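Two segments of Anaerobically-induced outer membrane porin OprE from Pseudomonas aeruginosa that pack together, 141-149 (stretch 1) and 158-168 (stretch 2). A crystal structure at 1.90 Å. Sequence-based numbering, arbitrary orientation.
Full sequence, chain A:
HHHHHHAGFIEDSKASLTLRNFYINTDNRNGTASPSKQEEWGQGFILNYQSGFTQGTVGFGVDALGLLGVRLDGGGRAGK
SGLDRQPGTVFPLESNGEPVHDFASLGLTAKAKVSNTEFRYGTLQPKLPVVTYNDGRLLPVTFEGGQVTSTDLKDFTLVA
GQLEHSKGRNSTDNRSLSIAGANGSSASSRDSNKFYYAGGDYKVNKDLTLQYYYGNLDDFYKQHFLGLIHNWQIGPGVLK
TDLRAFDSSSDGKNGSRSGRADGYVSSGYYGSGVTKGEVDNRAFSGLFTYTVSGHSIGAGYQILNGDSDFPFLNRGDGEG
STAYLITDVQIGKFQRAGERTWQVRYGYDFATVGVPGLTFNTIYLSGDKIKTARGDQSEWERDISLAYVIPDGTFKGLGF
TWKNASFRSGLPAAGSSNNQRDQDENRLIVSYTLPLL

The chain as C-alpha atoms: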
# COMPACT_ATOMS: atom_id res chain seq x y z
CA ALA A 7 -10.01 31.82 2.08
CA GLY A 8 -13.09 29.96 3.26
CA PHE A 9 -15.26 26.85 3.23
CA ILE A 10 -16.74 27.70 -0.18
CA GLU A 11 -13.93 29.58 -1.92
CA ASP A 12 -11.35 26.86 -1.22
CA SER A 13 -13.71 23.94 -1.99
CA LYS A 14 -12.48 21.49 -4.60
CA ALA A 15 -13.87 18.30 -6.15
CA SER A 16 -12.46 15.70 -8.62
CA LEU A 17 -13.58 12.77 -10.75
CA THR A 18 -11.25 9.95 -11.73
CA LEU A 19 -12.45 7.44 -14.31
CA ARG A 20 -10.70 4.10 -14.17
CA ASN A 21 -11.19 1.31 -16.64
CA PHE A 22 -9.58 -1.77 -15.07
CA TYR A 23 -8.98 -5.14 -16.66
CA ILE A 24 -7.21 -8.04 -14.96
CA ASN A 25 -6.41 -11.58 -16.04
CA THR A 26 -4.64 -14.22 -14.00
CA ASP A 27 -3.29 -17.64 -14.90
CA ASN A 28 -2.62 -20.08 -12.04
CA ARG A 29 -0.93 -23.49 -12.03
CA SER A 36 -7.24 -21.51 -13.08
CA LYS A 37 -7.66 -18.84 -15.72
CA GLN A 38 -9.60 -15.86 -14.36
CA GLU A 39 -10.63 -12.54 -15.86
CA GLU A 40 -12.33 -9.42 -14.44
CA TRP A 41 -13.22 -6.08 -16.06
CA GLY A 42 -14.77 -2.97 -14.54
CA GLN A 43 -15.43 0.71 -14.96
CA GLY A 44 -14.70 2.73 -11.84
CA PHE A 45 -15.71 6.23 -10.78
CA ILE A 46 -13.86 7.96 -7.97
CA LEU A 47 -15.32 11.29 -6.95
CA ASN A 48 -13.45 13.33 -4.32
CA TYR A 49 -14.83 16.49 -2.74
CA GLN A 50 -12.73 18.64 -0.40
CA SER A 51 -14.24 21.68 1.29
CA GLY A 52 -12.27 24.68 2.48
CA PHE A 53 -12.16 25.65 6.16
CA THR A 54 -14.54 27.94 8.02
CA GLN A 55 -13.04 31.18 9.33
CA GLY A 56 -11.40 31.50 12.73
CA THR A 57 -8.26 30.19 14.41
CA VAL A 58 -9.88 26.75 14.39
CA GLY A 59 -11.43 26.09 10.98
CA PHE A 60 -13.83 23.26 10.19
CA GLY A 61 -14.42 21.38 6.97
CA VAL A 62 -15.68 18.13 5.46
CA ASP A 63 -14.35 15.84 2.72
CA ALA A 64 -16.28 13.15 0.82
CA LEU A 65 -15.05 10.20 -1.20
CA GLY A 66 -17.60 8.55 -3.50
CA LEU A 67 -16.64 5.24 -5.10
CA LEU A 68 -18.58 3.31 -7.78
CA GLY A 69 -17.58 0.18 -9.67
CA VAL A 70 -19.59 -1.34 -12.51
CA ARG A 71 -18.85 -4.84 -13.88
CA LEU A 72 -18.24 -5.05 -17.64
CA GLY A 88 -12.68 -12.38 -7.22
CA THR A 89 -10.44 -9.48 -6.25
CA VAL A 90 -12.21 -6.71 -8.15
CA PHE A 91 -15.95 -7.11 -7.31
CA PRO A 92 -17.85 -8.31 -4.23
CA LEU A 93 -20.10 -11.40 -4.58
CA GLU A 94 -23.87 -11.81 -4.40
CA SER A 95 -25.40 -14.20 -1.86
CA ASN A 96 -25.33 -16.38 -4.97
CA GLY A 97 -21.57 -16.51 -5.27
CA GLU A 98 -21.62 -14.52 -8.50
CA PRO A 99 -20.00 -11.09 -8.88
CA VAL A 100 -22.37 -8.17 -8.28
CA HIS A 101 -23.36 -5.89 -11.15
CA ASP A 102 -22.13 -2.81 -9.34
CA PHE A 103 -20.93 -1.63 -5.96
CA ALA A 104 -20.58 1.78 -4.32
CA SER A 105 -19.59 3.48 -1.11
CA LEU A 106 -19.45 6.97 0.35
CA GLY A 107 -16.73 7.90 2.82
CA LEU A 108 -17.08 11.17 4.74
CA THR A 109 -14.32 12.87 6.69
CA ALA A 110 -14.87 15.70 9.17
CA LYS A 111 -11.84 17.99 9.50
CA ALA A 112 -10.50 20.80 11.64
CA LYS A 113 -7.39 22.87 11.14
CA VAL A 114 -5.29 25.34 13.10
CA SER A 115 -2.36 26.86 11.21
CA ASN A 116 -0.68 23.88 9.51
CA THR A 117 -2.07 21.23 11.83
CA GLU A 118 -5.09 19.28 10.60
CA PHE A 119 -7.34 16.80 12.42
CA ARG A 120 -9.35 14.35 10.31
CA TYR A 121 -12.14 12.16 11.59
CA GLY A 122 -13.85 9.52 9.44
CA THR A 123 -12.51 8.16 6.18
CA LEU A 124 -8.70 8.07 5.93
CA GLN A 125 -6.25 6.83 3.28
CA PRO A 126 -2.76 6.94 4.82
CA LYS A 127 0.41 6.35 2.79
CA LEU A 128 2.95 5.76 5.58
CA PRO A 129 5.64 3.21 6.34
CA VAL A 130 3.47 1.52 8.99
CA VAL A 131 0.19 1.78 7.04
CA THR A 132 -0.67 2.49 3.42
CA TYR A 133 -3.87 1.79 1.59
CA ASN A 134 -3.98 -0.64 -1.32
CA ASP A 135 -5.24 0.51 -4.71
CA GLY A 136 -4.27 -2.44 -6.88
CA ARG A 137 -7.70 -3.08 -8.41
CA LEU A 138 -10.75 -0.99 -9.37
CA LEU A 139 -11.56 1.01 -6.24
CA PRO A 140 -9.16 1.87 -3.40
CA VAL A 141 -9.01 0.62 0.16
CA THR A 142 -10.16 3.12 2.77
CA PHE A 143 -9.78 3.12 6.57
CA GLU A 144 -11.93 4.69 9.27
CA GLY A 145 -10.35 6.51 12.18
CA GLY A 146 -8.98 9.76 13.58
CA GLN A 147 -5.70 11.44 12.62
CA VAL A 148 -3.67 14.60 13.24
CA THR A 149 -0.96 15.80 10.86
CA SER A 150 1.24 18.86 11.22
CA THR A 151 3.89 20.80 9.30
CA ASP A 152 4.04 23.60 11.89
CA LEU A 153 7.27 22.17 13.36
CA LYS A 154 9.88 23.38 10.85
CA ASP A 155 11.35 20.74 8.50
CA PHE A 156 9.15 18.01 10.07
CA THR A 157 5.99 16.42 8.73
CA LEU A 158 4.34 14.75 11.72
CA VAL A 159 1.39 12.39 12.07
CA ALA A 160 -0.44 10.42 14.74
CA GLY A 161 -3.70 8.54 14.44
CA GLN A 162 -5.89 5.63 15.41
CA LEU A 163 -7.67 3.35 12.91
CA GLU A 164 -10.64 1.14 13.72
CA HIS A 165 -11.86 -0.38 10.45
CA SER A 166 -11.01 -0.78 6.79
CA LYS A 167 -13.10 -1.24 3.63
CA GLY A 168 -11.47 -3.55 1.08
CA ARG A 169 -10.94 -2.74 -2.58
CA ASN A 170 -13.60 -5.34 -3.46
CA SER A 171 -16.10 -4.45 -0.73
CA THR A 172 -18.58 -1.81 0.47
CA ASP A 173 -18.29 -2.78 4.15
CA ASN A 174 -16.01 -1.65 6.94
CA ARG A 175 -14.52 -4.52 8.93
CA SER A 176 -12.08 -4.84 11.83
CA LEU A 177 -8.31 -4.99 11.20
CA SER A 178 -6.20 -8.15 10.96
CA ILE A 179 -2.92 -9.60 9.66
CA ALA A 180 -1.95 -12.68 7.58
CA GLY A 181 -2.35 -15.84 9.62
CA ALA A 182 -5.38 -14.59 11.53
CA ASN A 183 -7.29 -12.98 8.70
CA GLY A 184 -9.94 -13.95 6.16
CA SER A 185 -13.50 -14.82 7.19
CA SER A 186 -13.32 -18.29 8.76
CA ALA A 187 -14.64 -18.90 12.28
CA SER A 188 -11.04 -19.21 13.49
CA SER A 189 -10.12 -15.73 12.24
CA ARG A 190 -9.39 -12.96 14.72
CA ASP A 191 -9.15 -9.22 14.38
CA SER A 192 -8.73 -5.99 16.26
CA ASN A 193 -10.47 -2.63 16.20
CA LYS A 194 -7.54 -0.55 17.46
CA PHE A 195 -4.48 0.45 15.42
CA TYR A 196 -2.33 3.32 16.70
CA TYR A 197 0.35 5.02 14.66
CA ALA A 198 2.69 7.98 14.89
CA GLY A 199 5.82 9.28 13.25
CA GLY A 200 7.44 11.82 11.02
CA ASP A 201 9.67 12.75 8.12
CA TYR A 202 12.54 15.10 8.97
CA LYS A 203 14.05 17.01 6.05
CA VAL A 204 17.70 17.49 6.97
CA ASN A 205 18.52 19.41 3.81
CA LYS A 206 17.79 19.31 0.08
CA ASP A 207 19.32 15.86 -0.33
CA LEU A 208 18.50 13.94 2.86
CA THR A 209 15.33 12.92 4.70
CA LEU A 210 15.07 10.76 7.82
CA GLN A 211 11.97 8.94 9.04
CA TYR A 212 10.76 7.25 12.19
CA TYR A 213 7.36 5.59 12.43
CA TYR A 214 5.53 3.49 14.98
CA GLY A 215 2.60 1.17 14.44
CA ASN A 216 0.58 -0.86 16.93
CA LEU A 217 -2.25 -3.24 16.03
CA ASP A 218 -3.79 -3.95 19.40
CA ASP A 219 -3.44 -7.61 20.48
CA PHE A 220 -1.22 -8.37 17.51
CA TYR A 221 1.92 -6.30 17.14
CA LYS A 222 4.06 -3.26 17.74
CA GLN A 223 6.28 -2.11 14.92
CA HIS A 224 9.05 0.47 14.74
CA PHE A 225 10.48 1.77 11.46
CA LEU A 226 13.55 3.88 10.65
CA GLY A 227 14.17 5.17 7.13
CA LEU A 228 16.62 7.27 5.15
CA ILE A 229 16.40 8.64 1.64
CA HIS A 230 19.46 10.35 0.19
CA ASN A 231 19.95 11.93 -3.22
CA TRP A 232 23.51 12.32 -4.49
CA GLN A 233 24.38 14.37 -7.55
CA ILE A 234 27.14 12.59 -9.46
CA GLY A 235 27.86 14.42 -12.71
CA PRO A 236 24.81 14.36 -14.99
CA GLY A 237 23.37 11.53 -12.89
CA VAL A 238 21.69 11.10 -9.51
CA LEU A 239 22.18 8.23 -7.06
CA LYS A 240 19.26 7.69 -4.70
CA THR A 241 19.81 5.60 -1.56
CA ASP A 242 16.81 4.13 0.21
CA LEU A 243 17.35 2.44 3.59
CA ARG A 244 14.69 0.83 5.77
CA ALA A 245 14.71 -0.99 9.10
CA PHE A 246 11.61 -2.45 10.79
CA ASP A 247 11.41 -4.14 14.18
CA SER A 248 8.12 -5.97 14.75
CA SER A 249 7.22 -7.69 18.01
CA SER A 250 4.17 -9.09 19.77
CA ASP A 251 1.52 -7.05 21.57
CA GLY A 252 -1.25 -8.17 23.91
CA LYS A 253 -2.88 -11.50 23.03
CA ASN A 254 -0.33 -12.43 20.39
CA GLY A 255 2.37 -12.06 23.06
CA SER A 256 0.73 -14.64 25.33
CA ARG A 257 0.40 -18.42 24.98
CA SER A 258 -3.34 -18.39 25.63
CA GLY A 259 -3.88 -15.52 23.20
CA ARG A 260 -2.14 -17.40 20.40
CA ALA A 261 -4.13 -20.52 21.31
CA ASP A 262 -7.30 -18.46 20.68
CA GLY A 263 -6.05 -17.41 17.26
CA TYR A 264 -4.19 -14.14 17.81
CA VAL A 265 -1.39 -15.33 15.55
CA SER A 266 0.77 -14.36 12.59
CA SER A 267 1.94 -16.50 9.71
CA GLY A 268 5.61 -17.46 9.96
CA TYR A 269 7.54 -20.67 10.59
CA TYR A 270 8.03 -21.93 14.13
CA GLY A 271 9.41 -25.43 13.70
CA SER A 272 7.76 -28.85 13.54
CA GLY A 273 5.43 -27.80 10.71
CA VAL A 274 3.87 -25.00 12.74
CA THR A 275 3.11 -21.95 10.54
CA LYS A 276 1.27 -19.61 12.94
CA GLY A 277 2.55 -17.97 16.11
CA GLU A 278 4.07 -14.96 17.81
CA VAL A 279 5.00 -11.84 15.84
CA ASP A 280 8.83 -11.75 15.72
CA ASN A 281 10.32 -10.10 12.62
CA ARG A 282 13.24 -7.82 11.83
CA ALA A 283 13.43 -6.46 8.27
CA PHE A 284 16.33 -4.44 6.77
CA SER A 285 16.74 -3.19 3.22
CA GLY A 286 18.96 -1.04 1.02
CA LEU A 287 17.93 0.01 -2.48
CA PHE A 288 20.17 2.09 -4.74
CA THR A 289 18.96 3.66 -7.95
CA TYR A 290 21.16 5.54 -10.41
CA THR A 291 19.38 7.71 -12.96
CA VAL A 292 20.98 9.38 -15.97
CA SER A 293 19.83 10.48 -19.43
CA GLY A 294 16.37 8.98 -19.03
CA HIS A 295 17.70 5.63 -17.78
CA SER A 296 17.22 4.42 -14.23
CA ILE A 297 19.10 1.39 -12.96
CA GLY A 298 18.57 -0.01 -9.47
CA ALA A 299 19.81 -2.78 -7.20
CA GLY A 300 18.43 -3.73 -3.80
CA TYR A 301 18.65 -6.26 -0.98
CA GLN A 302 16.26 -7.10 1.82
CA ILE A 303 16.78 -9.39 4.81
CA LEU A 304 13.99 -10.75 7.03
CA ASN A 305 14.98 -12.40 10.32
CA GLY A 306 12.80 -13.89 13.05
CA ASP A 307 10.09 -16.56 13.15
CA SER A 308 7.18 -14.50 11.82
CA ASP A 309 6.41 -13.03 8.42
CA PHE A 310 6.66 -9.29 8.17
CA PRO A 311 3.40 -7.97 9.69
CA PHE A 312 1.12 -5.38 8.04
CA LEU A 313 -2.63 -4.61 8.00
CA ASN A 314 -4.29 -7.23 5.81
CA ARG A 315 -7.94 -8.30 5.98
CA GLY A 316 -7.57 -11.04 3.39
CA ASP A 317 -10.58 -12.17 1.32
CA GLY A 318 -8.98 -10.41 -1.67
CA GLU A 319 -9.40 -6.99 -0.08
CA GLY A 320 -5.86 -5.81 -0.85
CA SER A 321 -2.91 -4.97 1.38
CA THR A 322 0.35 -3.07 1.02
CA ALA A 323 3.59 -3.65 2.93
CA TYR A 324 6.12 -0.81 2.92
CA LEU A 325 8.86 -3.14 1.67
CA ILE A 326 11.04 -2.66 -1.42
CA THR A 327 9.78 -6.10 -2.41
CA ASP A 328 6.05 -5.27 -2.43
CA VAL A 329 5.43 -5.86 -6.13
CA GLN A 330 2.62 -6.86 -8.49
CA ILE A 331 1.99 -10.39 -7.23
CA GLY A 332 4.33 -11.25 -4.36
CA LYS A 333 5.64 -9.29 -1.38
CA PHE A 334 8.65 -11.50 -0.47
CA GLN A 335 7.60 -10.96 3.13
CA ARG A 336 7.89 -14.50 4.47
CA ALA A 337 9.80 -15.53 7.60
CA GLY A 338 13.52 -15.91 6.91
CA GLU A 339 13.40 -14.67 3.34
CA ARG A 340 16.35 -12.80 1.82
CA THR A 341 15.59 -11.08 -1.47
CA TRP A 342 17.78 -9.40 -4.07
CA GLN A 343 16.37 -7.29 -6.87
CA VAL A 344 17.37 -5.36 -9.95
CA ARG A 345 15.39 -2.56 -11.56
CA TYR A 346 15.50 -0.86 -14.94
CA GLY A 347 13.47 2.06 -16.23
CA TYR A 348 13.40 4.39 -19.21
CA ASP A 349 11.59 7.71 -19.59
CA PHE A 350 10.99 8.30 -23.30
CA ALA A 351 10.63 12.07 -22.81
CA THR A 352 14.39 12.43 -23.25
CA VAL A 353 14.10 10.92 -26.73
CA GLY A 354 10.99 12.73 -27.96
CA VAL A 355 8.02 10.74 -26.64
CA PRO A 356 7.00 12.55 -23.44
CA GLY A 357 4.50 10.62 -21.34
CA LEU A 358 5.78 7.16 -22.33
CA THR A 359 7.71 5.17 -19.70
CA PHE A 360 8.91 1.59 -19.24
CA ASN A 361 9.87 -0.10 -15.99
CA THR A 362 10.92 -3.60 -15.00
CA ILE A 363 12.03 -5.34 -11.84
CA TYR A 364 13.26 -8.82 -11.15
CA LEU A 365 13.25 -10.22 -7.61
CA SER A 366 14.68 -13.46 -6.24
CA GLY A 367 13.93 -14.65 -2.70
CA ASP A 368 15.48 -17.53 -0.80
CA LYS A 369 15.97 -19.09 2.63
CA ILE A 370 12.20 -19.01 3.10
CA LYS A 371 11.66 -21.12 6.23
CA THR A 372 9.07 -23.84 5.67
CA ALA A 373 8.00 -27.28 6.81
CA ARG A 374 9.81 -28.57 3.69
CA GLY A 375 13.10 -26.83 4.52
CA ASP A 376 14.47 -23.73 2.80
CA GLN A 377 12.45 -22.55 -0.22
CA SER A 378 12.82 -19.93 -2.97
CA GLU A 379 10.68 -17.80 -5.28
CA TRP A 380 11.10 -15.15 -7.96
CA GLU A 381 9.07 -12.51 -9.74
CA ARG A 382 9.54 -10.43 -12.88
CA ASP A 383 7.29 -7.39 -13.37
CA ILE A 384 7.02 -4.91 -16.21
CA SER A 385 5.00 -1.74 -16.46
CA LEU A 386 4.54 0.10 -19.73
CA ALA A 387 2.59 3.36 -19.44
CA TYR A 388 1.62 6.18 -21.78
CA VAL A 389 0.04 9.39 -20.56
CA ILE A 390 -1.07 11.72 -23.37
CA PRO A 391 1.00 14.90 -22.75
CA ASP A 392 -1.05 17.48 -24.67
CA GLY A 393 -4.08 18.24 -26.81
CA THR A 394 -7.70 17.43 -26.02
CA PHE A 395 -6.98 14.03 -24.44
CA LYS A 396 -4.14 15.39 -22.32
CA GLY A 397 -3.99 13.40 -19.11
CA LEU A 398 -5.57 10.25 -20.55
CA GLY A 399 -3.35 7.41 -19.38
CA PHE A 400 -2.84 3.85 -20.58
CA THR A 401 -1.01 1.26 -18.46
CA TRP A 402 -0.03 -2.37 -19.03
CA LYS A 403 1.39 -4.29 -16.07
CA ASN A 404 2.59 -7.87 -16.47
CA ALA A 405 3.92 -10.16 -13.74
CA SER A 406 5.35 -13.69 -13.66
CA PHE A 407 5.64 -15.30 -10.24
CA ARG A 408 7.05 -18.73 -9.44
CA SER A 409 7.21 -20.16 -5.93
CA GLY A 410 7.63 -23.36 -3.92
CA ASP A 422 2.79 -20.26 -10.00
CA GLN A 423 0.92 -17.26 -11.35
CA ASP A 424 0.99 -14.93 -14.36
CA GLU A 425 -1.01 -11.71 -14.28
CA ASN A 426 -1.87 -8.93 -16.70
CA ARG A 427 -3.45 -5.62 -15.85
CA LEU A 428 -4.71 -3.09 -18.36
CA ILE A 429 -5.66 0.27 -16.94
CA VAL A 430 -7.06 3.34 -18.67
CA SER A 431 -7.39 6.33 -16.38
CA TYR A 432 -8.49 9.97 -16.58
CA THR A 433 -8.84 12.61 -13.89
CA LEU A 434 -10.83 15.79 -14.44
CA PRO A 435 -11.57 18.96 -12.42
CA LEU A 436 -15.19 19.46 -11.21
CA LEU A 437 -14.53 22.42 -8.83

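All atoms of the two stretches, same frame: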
# COMPACT_ATOMS: atom_id res chain seq x y z
N VAL A 141 -8.76 0.88 -1.25
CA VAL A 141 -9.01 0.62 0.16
C VAL A 141 -9.18 1.95 0.87
O VAL A 141 -8.51 2.93 0.54
CB VAL A 141 -7.83 -0.15 0.81
CG1 VAL A 141 -7.94 -0.18 2.35
CG2 VAL A 141 -7.72 -1.57 0.24
N THR A 142 -10.08 1.99 1.85
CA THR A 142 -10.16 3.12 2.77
C THR A 142 -10.14 2.61 4.21
O THR A 142 -10.47 1.45 4.48
CB THR A 142 -11.44 3.98 2.55
OG1 THR A 142 -12.61 3.21 2.85
CG2 THR A 142 -11.52 4.48 1.09
N PHE A 143 -9.77 3.47 5.14
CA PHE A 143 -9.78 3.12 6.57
C PHE A 143 -10.73 4.08 7.25
O PHE A 143 -11.04 5.14 6.71
CB PHE A 143 -8.40 3.28 7.20
CG PHE A 143 -7.39 2.29 6.72
CD1 PHE A 143 -6.63 2.54 5.59
CD2 PHE A 143 -7.18 1.11 7.42
CE1 PHE A 143 -5.69 1.61 5.15
CE2 PHE A 143 -6.24 0.19 6.99
CZ PHE A 143 -5.51 0.44 5.85
N GLU A 144 -11.19 3.73 8.45
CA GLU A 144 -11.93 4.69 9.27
C GLU A 144 -11.15 4.95 10.55
O GLU A 144 -10.67 4.02 11.18
CB GLU A 144 -13.31 4.14 9.63
CG GLU A 144 -14.22 3.82 8.45
CD GLU A 144 -14.63 5.05 7.67
OE1 GLU A 144 -14.51 5.03 6.42
OE2 GLU A 144 -15.07 6.04 8.30
N GLY A 145 -11.05 6.21 10.95
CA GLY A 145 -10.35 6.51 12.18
C GLY A 145 -10.22 7.99 12.45
O GLY A 145 -10.98 8.80 11.91
N GLY A 146 -9.24 8.36 13.28
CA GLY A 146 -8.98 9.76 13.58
C GLY A 146 -7.50 9.99 13.40
O GLY A 146 -6.71 9.10 13.71
N GLN A 147 -7.11 11.17 12.93
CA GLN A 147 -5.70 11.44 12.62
C GLN A 147 -5.35 12.93 12.71
O GLN A 147 -6.12 13.78 12.26
CB GLN A 147 -5.39 10.93 11.20
CG GLN A 147 -4.00 11.21 10.72
CD GLN A 147 -3.79 10.79 9.28
OE1 GLN A 147 -3.37 9.67 9.00
NE2 GLN A 147 -4.02 11.71 8.35
N VAL A 148 -4.19 13.24 13.29
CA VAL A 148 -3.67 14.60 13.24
C VAL A 148 -2.35 14.63 12.46
O VAL A 148 -1.50 13.77 12.63
CB VAL A 148 -3.47 15.20 14.66
CG1 VAL A 148 -2.51 14.37 15.47
CG2 VAL A 148 -2.98 16.64 14.57
N THR A 149 -2.21 15.62 11.59
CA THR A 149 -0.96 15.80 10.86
C THR A 149 -0.53 17.24 11.04
O THR A 149 -1.38 18.11 11.19
CB THR A 149 -1.13 15.54 9.35
OG1 THR A 149 -2.03 16.51 8.80
CG2 THR A 149 -1.71 14.15 9.10
N LEU A 158 4.67 15.66 10.63
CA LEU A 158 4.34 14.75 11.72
C LEU A 158 2.93 14.20 11.61
O LEU A 158 2.05 14.84 11.02
CB LEU A 158 4.49 15.47 13.06
CG LEU A 158 5.87 16.08 13.30
CD1 LEU A 158 5.82 16.99 14.52
CD2 LEU A 158 6.90 14.96 13.49
N VAL A 159 2.72 13.01 12.15
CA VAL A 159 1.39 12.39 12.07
C VAL A 159 1.20 11.45 13.25
O VAL A 159 2.16 10.86 13.76
CB VAL A 159 1.17 11.66 10.70
CG1 VAL A 159 2.13 10.50 10.52
CG2 VAL A 159 -0.28 11.18 10.54
N ALA A 160 -0.04 11.36 13.71
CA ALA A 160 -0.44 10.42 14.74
C ALA A 160 -1.91 10.14 14.49
O ALA A 160 -2.65 11.03 14.12
CB ALA A 160 -0.24 11.03 16.13
N GLY A 161 -2.32 8.90 14.69
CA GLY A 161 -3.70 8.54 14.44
C GLY A 161 -4.07 7.21 15.04
O GLY A 161 -3.23 6.51 15.62
N GLN A 162 -5.34 6.88 14.92
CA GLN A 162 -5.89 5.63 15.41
C GLN A 162 -6.88 5.16 14.36
O GLN A 162 -7.76 5.94 13.97
CB GLN A 162 -6.65 5.88 16.71
CG GLN A 162 -7.40 4.66 17.23
CD GLN A 162 -8.09 4.92 18.56
OE1 GLN A 162 -7.81 5.90 19.24
NE2 GLN A 162 -8.99 4.02 18.94
N LEU A 163 -6.73 3.92 13.89
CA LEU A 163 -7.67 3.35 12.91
C LEU A 163 -8.51 2.26 13.56
O LEU A 163 -8.04 1.53 14.43
CB LEU A 163 -6.92 2.78 11.70
CG LEU A 163 -5.92 3.71 11.03
CD1 LEU A 163 -5.22 3.03 9.86
CD2 LEU A 163 -6.65 4.96 10.57
N GLU A 164 -9.75 2.13 13.12
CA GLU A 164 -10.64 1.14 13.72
C GLU A 164 -11.09 0.08 12.73
O GLU A 164 -11.26 -1.08 13.10
CB GLU A 164 -11.87 1.83 14.32
CG GLU A 164 -11.51 2.81 15.43
N HIS A 165 -11.31 0.49 11.48
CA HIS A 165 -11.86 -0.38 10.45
C HIS A 165 -11.22 -0.10 9.10
O HIS A 165 -10.58 0.93 8.92
CB HIS A 165 -13.37 -0.16 10.30
CG HIS A 165 -14.17 -0.58 11.49
ND1 HIS A 165 -13.84 -1.68 12.26
CD2 HIS A 165 -15.29 -0.06 12.03
CE1 HIS A 165 -14.72 -1.81 13.23
NE2 HIS A 165 -15.62 -0.84 13.12
N SER A 166 -11.41 -1.01 8.16
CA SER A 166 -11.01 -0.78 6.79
C SER A 166 -12.06 -1.38 5.85
O SER A 166 -12.70 -2.38 6.17
CB SER A 166 -9.63 -1.42 6.53
OG SER A 166 -9.27 -1.33 5.17
N LYS A 167 -12.23 -0.74 4.70
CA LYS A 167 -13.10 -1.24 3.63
C LYS A 167 -12.22 -1.70 2.47
O LYS A 167 -11.49 -0.90 1.89
CB LYS A 167 -14.02 -0.13 3.13
CG LYS A 167 -14.83 -0.50 1.89
CD LYS A 167 -15.22 0.74 1.11
CE LYS A 167 -14.00 1.41 0.48
NZ LYS A 167 -13.44 0.60 -0.62
N GLY A 168 -12.29 -2.99 2.14
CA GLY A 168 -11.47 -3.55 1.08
C GLY A 168 -11.73 -2.99 -0.30
O GLY A 168 -12.76 -2.35 -0.55

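The antiparallel pairing of strands 142-149 and 158-167 is interrupted by a β-bulge at E164, where the register shifts by one residue between E144 and G145. E144 pairs with H165, but G145 faces L163, so E164 is the extra residue. Its phi/psi of -117/-36° departs from the extended values of its neighbours, and its CA-to-CB bond points sideways. Hydrogen bonding nevertheless continues through the bulge: H165 O accepts from E144 N (2.9 Å), while E144 O accepts from E164 N (2.9 Å) rather than from H165.

Beyond the bulge the ladder is regular. G146 N donates to Q162 O and Q162 N to G146 O, both at 2.9 Å; V148 N to A160 O (2.8 Å) and A160 N to V148 O (3.0 Å) repeat the pattern. At the other end, K167 N binds T142 O at 2.8 Å, and the reciprocal bond from T142 N to K167 O is longer, at 3.2 Å.

At two non-hydrogen-bonded pairs, G145-L163 and Q147-G161, one residue is a glycine whose position leaves no room for a CB. G145 CA lies 3.2 Å from Q162 O, and an ideal CB on G145 would fall 2.2 Å from that same oxygen and clash. G161 CA is likewise 3.1 Å from G146 O, where an ideal CB would also clash.

The side chains of F143, S166 and L163 form a cluster on one face of the sheet. L163 CD1 sits 4.1 Å from the F143 ring centroid in an off-centre CH-π contact, and S166 OG lies over one face of the ring. Farther along this face, V159 CG2 touches both Q147 CG (3.7 Å) and T149 CG2 (3.6 Å). On the opposite face, the K167 side chain passes T142, with CE 3.3 Å from T142 OG1, and curls back so that NZ donates to G168 O (3.0 Å).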